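Local structure of peroxisomal membrane protein PEX15 (Saccharomyces cerevisiae, 5VXV) at residues F129-I134 and L178-P183; I141-L146 and L188-D193; G145-I150 and D198-S203. The protein anchors the AAA-ATPases PEX1 and PEX6 to the peroxisomal membrane, as a docking factor for the complex that extracts the PEX5 receptor. One frame throughout, in Å; residues are numbered along the deposited sequence. Where two conformers were deposited one is given.

Interaction 1: residues F129-I134 and L178-P183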
# COMPACT_ATOMS: atom_id res chain seq x y z
N PHE A 129 9.65 -2.35 7.53
CA PHE A 129 8.65 -3.41 7.68
C PHE A 129 9.05 -4.66 6.91
O PHE A 129 8.81 -5.78 7.38
CB PHE A 129 7.28 -2.95 7.21
CG PHE A 129 6.29 -4.07 7.18
CD1 PHE A 129 5.74 -4.54 8.35
CD2 PHE A 129 5.97 -4.70 5.99
CE1 PHE A 129 4.86 -5.60 8.34
CE2 PHE A 129 5.09 -5.75 5.97
CZ PHE A 129 4.54 -6.21 7.15
N ILE A 130 9.63 -4.50 5.72
CA ILE A 130 10.06 -5.66 4.95
C ILE A 130 11.02 -6.51 5.77
O ILE A 130 10.92 -7.74 5.79
CB ILE A 130 10.68 -5.21 3.61
CG1 ILE A 130 9.60 -4.63 2.69
CG2 ILE A 130 11.37 -6.38 2.91
CD1 ILE A 130 10.15 -3.86 1.51
N PHE A 131 11.96 -5.87 6.47
CA PHE A 131 12.88 -6.63 7.32
C PHE A 131 12.12 -7.36 8.42
O PHE A 131 12.39 -8.54 8.68
CB PHE A 131 13.93 -5.70 7.93
CG PHE A 131 14.86 -6.40 8.89
CD1 PHE A 131 16.03 -6.99 8.44
CD2 PHE A 131 14.56 -6.47 10.24
CE1 PHE A 131 16.87 -7.64 9.31
CE2 PHE A 131 15.40 -7.13 11.12
CZ PHE A 131 16.56 -7.71 10.65
N VAL A 132 11.19 -6.68 9.08
CA VAL A 132 10.39 -7.32 10.12
C VAL A 132 9.68 -8.54 9.54
O VAL A 132 9.66 -9.61 10.15
CB VAL A 132 9.39 -6.32 10.72
CG1 VAL A 132 8.39 -7.03 11.64
CG2 VAL A 132 10.12 -5.24 11.50
N TYR A 133 9.07 -8.38 8.36
CA TYR A 133 8.25 -9.46 7.82
C TYR A 133 9.09 -10.68 7.48
O TYR A 133 8.74 -11.81 7.87
CB TYR A 133 7.47 -8.98 6.59
CG TYR A 133 6.54 -10.05 6.08
CD1 TYR A 133 5.30 -10.26 6.66
CD2 TYR A 133 6.92 -10.89 5.04
CE1 TYR A 133 4.45 -11.25 6.21
CE2 TYR A 133 6.09 -11.89 4.58
CZ TYR A 133 4.86 -12.07 5.17
OH TYR A 133 4.03 -13.06 4.71
N ILE A 134 10.19 -10.50 6.75
CA ILE A 134 10.96 -11.66 6.30
C ILE A 134 11.71 -12.32 7.45
O ILE A 134 12.12 -13.47 7.33
CB ILE A 134 11.93 -11.28 5.16
CG1 ILE A 134 13.01 -10.31 5.65
CG2 ILE A 134 11.15 -10.69 3.99
CD1 ILE A 134 14.08 -10.02 4.61
N LEU A 178 19.08 -4.03 2.60
CA LEU A 178 18.43 -5.11 3.35
C LEU A 178 19.10 -6.41 2.94
O LEU A 178 18.57 -7.16 2.11
CB LEU A 178 16.92 -5.16 3.10
CG LEU A 178 16.03 -4.10 3.76
CD1 LEU A 178 14.57 -4.41 3.46
CD2 LEU A 178 16.26 -4.01 5.26
N PRO A 179 20.27 -6.72 3.50
CA PRO A 179 21.03 -7.89 3.03
C PRO A 179 20.30 -9.21 3.15
O PRO A 179 20.64 -10.15 2.41
CB PRO A 179 22.29 -7.86 3.90
CG PRO A 179 22.42 -6.44 4.33
CD PRO A 179 21.02 -5.95 4.51
N LYS A 180 19.32 -9.34 4.04
CA LYS A 180 18.56 -10.58 4.14
C LYS A 180 17.60 -10.78 2.98
O LYS A 180 17.06 -11.89 2.84
CB LYS A 180 17.75 -10.61 5.44
CG LYS A 180 18.54 -10.96 6.69
CD LYS A 180 17.60 -11.16 7.88
CE LYS A 180 18.36 -11.38 9.17
NZ LYS A 180 17.46 -11.75 10.30
N LEU A 181 17.38 -9.77 2.13
CA LEU A 181 16.24 -9.81 1.22
C LEU A 181 16.47 -10.76 0.05
O LEU A 181 15.65 -11.65 -0.21
CB LEU A 181 15.93 -8.40 0.71
CG LEU A 181 14.66 -8.30 -0.13
CD1 LEU A 181 13.43 -8.78 0.64
CD2 LEU A 181 14.45 -6.87 -0.60
N SER A 182 17.56 -10.57 -0.70
CA SER A 182 17.79 -11.43 -1.85
C SER A 182 17.84 -12.90 -1.46
O SER A 182 17.19 -13.72 -2.14
CB SER A 182 19.07 -11.00 -2.58
OG SER A 182 19.36 -11.88 -3.66
N PRO A 183 18.56 -13.32 -0.41
CA PRO A 183 18.49 -14.73 -0.00
C PRO A 183 17.08 -15.23 0.23
O PRO A 183 16.73 -16.33 -0.22
CB PRO A 183 19.32 -14.75 1.29
CG PRO A 183 20.25 -13.60 1.17
CD PRO A 183 19.52 -12.55 0.39

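Interaction 2: residues I141-L146 and L188-D193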
# COMPACT_ATOMS: atom_id res chain seq x y z
N ILE A 141 5.95 -17.61 5.13
CA ILE A 141 5.88 -16.45 4.25
C ILE A 141 4.70 -16.57 3.30
O ILE A 141 4.47 -17.64 2.71
CB ILE A 141 7.19 -16.28 3.45
CG1 ILE A 141 8.38 -16.03 4.38
CG2 ILE A 141 7.06 -15.14 2.43
CD1 ILE A 141 8.44 -14.65 5.01
N ASP A 142 3.97 -15.47 3.13
CA ASP A 142 2.98 -15.31 2.06
C ASP A 142 3.73 -14.89 0.81
O ASP A 142 4.06 -13.71 0.63
CB ASP A 142 1.93 -14.29 2.48
CG ASP A 142 0.91 -14.01 1.39
OD1 ASP A 142 1.02 -14.56 0.27
OD2 ASP A 142 -0.02 -13.21 1.65
N VAL A 143 4.00 -15.86 -0.07
CA VAL A 143 4.87 -15.62 -1.22
C VAL A 143 4.26 -14.56 -2.14
O VAL A 143 4.93 -13.62 -2.57
CB VAL A 143 5.14 -16.94 -1.96
CG1 VAL A 143 5.70 -16.70 -3.36
CG2 VAL A 143 6.10 -17.80 -1.15
N VAL A 144 2.97 -14.71 -2.46
CA VAL A 144 2.33 -13.79 -3.39
C VAL A 144 2.21 -12.40 -2.77
O VAL A 144 2.46 -11.38 -3.43
CB VAL A 144 0.96 -14.33 -3.83
CG1 VAL A 144 0.23 -13.31 -4.71
CG2 VAL A 144 1.14 -15.64 -4.58
N GLY A 145 1.84 -12.33 -1.49
CA GLY A 145 1.77 -11.04 -0.83
C GLY A 145 3.11 -10.36 -0.74
O GLY A 145 3.21 -9.13 -0.86
N LEU A 146 4.18 -11.14 -0.54
CA LEU A 146 5.52 -10.55 -0.45
C LEU A 146 5.98 -10.03 -1.80
O LEU A 146 6.55 -8.93 -1.88
CB LEU A 146 6.50 -11.58 0.11
CG LEU A 146 7.95 -11.11 0.27
CD1 LEU A 146 8.04 -9.82 1.07
CD2 LEU A 146 8.79 -12.19 0.92
N LEU A 188 12.31 -18.60 -2.16
CA LEU A 188 10.87 -18.78 -2.14
C LEU A 188 10.35 -18.76 -3.57
O LEU A 188 10.78 -17.93 -4.38
CB LEU A 188 10.19 -17.69 -1.31
CG LEU A 188 10.62 -17.64 0.16
CD1 LEU A 188 10.16 -16.34 0.79
CD2 LEU A 188 10.06 -18.83 0.92
N TYR A 189 9.41 -19.65 -3.87
CA TYR A 189 9.02 -19.93 -5.25
C TYR A 189 7.54 -19.65 -5.47
O TYR A 189 6.69 -20.10 -4.69
CB TYR A 189 9.36 -21.37 -5.62
CG TYR A 189 10.85 -21.58 -5.68
CD1 TYR A 189 11.56 -21.28 -6.83
CD2 TYR A 189 11.56 -22.04 -4.58
CE1 TYR A 189 12.93 -21.46 -6.89
CE2 TYR A 189 12.92 -22.22 -4.63
CZ TYR A 189 13.60 -21.93 -5.79
OH TYR A 189 14.97 -22.10 -5.85
N LEU A 190 7.26 -18.91 -6.54
CA LEU A 190 5.89 -18.75 -7.03
C LEU A 190 5.46 -19.94 -7.87
O LEU A 190 4.28 -20.29 -7.90
CB LEU A 190 5.80 -17.46 -7.84
CG LEU A 190 5.96 -16.19 -7.00
CD1 LEU A 190 6.59 -15.07 -7.80
CD2 LEU A 190 4.60 -15.76 -6.46
N SER A 191 6.42 -20.57 -8.55
CA SER A 191 6.19 -21.79 -9.32
C SER A 191 7.55 -22.47 -9.47
O SER A 191 8.58 -21.93 -9.05
CB SER A 191 5.56 -21.49 -10.68
OG SER A 191 6.35 -20.58 -11.43
N LYS A 192 7.54 -23.66 -10.05
CA LYS A 192 8.78 -24.40 -10.22
C LYS A 192 9.79 -23.55 -10.99
O LYS A 192 9.50 -23.04 -12.07
CB LYS A 192 8.54 -25.72 -10.95
CG LYS A 192 9.78 -26.60 -11.02
CD LYS A 192 9.51 -27.94 -11.68
CE LYS A 192 10.77 -28.77 -11.78
N ASP A 193 10.98 -23.40 -10.40
CA ASP A 193 12.09 -22.68 -11.02
C ASP A 193 11.79 -21.20 -11.24
O ASP A 193 12.48 -20.54 -12.03
CB ASP A 193 12.50 -23.33 -12.35
CG ASP A 193 13.00 -24.75 -12.16
OD1 ASP A 193 13.50 -25.06 -11.06
OD2 ASP A 193 12.89 -25.56 -13.12

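Interaction 3: residues G145-I150 and D198-S203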
# COMPACT_ATOMS: atom_id res chain seq x y z
N GLY A 145 1.84 -12.33 -1.49
CA GLY A 145 1.77 -11.04 -0.83
C GLY A 145 3.11 -10.36 -0.74
O GLY A 145 3.21 -9.13 -0.86
N LEU A 146 4.18 -11.14 -0.54
CA LEU A 146 5.52 -10.55 -0.45
C LEU A 146 5.98 -10.03 -1.80
O LEU A 146 6.55 -8.93 -1.88
CB LEU A 146 6.50 -11.58 0.11
CG LEU A 146 7.95 -11.11 0.27
CD1 LEU A 146 8.04 -9.82 1.07
CD2 LEU A 146 8.79 -12.19 0.92
N GLN A 147 5.74 -10.78 -2.88
CA GLN A 147 6.03 -10.25 -4.21
C GLN A 147 5.31 -8.92 -4.42
O GLN A 147 5.91 -7.95 -4.90
CB GLN A 147 5.60 -11.24 -5.30
CG GLN A 147 5.89 -10.73 -6.71
CD GLN A 147 5.31 -11.60 -7.81
OE1 GLN A 147 4.65 -12.60 -7.54
NE2 GLN A 147 5.56 -11.21 -9.05
N GLU A 148 4.03 -8.85 -4.06
CA GLU A 148 3.27 -7.62 -4.25
C GLU A 148 3.88 -6.48 -3.43
O GLU A 148 3.97 -5.34 -3.91
CB GLU A 148 1.81 -7.83 -3.87
CG GLU A 148 0.93 -6.60 -4.10
CD GLU A 148 -0.54 -6.84 -3.77
OE1 GLU A 148 -0.86 -7.05 -2.58
OE2 GLU A 148 -1.37 -6.82 -4.70
N LEU A 149 4.29 -6.77 -2.20
CA LEU A 149 4.86 -5.74 -1.33
C LEU A 149 6.11 -5.14 -1.96
O LEU A 149 6.28 -3.91 -1.99
CB LEU A 149 5.16 -6.33 0.04
CG LEU A 149 5.91 -5.44 1.03
CD1 LEU A 149 5.12 -4.18 1.34
CD2 LEU A 149 6.22 -6.22 2.30
N ILE A 150 7.02 -5.98 -2.45
CA ILE A 150 8.24 -5.47 -3.05
C ILE A 150 7.92 -4.69 -4.32
O ILE A 150 8.55 -3.66 -4.61
CB ILE A 150 9.24 -6.61 -3.32
CG1 ILE A 150 9.52 -7.40 -2.04
CG2 ILE A 150 10.54 -6.05 -3.89
CD1 ILE A 150 10.07 -6.57 -0.89
N ASP A 198 13.18 -13.92 -9.16
CA ASP A 198 13.00 -14.09 -10.60
C ASP A 198 11.80 -13.29 -11.09
O ASP A 198 11.88 -12.57 -12.09
CB ASP A 198 12.83 -15.57 -10.95
CG ASP A 198 14.05 -16.41 -10.61
OD1 ASP A 198 15.17 -15.86 -10.56
OD2 ASP A 198 13.88 -17.63 -10.38
N ALA A 199 10.67 -13.41 -10.38
CA ALA A 199 9.45 -12.76 -10.82
C ALA A 199 9.57 -11.24 -10.78
O ALA A 199 9.12 -10.55 -11.70
CB ALA A 199 8.27 -13.23 -9.96
N ILE A 200 10.17 -10.70 -9.72
CA ILE A 200 10.32 -9.25 -9.60
C ILE A 200 11.18 -8.72 -10.73
O ILE A 200 10.86 -7.70 -11.36
CB ILE A 200 10.89 -8.88 -8.22
CG1 ILE A 200 9.87 -9.21 -7.13
CG2 ILE A 200 11.27 -7.40 -8.16
CD1 ILE A 200 10.42 -9.13 -5.73
N LEU A 201 12.31 -9.38 -11.00
CA LEU A 201 13.19 -8.91 -12.07
C LEU A 201 12.49 -8.99 -13.42
O LEU A 201 12.66 -8.09 -14.26
CB LEU A 201 14.48 -9.73 -12.08
CG LEU A 201 15.37 -9.51 -10.85
CD1 LEU A 201 16.42 -10.60 -10.74
CD2 LEU A 201 16.03 -8.14 -10.89
N ASN A 202 11.69 -10.03 -13.64
CA ASN A 202 10.91 -10.12 -14.88
C ASN A 202 9.90 -8.99 -14.96
O ASN A 202 9.71 -8.38 -16.02
CB ASN A 202 10.22 -11.47 -14.97
CG ASN A 202 9.44 -11.64 -16.26
OD1 ASN A 202 10.03 -11.77 -17.34
ND2 ASN A 202 8.12 -11.65 -16.16
N SER A 203 9.23 -8.68 -13.84
CA SER A 203 8.28 -7.57 -13.83
C SER A 203 8.97 -6.25 -14.16
O SER A 203 8.42 -5.42 -14.89
CB SER A 203 7.59 -7.48 -12.47
OG SER A 203 6.77 -8.61 -12.23

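Interaction 1: residues F129-I134 and L178-P183
Phe-131 supplies the one flat group in the contact, and Lys-180 and Leu-178 approach its ring obliquely. The aliphatic part of Lys-180 does the touching: CD lies 3.9 Å from Phe-131 CE1, with CE close behind, and NZ comes no nearer than 4.2 Å to Phe-131 CZ. Beyond CG the lysine chain is fully extended, which carries these carbons past the ring. Leu-178 was modelled in two conformers; in the one described here, CD2 rests against Phe-131 CB at 3.9 Å. In this largely helical, predicted cytoplasmic part of PEX15, the contact sets helix 112-136 against the type I turn Leu-178 to Leu-181 that links helix 168-177 to helix 181-187; the turn is closed by Leu-181 N to Leu-178 O at 2.9 Å. Inward from the ring, Ile-130 and the same conformer of Leu-178 cross at about a right angle, Ile-130 CG2 lying 3.8 Å from Leu-178 CD1 and 3.9 Å from Leu-181 CD1. In Ile-134, chi1 of 65° puts CG1 between backbone N and carbonyl carbon, and an extended chi2 (174°) carries CD1 on to Lys-180 CB at 3.8 Å. Behind this layer, Ile-130 also packs on Leu-149 and Ile-150 of helix 143-161.

Interaction 2: residues I141-L146 and L188-D193
An N-capped helix start meets an irregular loop here: Ile-141 to Leu-146 open helix 143-161, and Leu-188 to Asp-193 run from helix 181-187 toward the short strand 194-195, with a classic beta bulge at Leu-190 and Ser-191 facing Val-194. No hydrogen bond joins the two segments, so the evidence for their association is aliphatic contact. Leu-188 CD1 fits against Ile-141, at 3.7 Å from Ile-141 CG2 and about 4.0 Å from its CB and CG1, the two side chains crossing at about a right angle. The other end of Leu-188, its CB, touches Val-143 CG2. Val-143 thereby spans two leucines, because its other methyl, CG1, anti to the backbone N (chi1 164°), turns to Leu-190. There Val-143 CG1 and Leu-190 CD2 are 3.4 Å apart, tighter than usual van der Waals contact, although Val-143 was modelled in two conformers and the closeness is therefore doubtful. Val-144 CG2 meets the same Leu-190 CD2 at 3.9 Å. Ile-196 of helix 196-217 packs on Val-143, Leu-146 and Leu-188, joining both segments from a third element. The helix start is fixed by Asp-142, whose OD1 accepts from Gly-145 N at 3.0 Å, the N-H nearly straight at 168° and arriving from above the carboxylate plane, 67° out of it.

Interaction 3: residues G145-I150 and D198-S203
Ile-200 and Gln-147 bury the most surface between these two helices, followed by Ile-150, and they divide the contact into an aliphatic part and a polar-tipped part. On the aliphatic side, Ile-200 extends CD1 (chi2 169°) against the branch point of Ile-150, 3.6 Å from Ile-150 CG2 and 3.7 Å from its CB. The two isoleucines cross at about a right angle, with Ile-200 CD1 the methyl that meets the branched base of Ile-150.

Gln-147 reaches across differently. Its CG is anti to the backbone N and its chain stays extended, which brings the amide to Ala-199: NE2 lies 3.5 Å from Ala-199 CB, and CD about 4.0 Å from that same methyl. This is a van der Waals contact rather than a bond. NE2 is hydrogen-bonded one turn further along its own helix, to Glu-151 OE2. The same carboxylate oxygen also pairs with Ser-203 OG, so Glu-151 bridges the two helices although Gln-147 and Ser-203 do not bond each other.

The segment axes approach to 10.4 Å and run in roughly the same direction, 38° apart. Helix 143-161 is flanked by helix 196-217 here, by helix 112-136 through Ile-130 on Ile-150, and by helix 91-108 at Leu-149, while helix 168-177 packs Tyr-171 on Ile-200.

Helix 143-161 connects all three contacts: interactions 2 and 3 both use it and share Gly-145 and Leu-146, while interaction 1 meets it through Ile-130 CD1, 3.6 Å from Ile-150 CD1. None of the three has a hydrogen bond directly across its segments. Interactions 1 and 3 are partly buried, whereas interaction 2 lies at the surface, where the partner of helix 143-161 is a loop. Interaction 1 mixes buried aliphatics with a lysine chain on an exposed ring; interaction 2 joins valine, isoleucine and leucine branches; interaction 3 adds an amide and a bridging carboxylate. The joins differ too: Tyr-133 OH probably hydrogen-bonds Asp-142 N between interactions 1 and 2, and Leu-190 CD1 packs on Ala-199 CB between interactions 2 and 3.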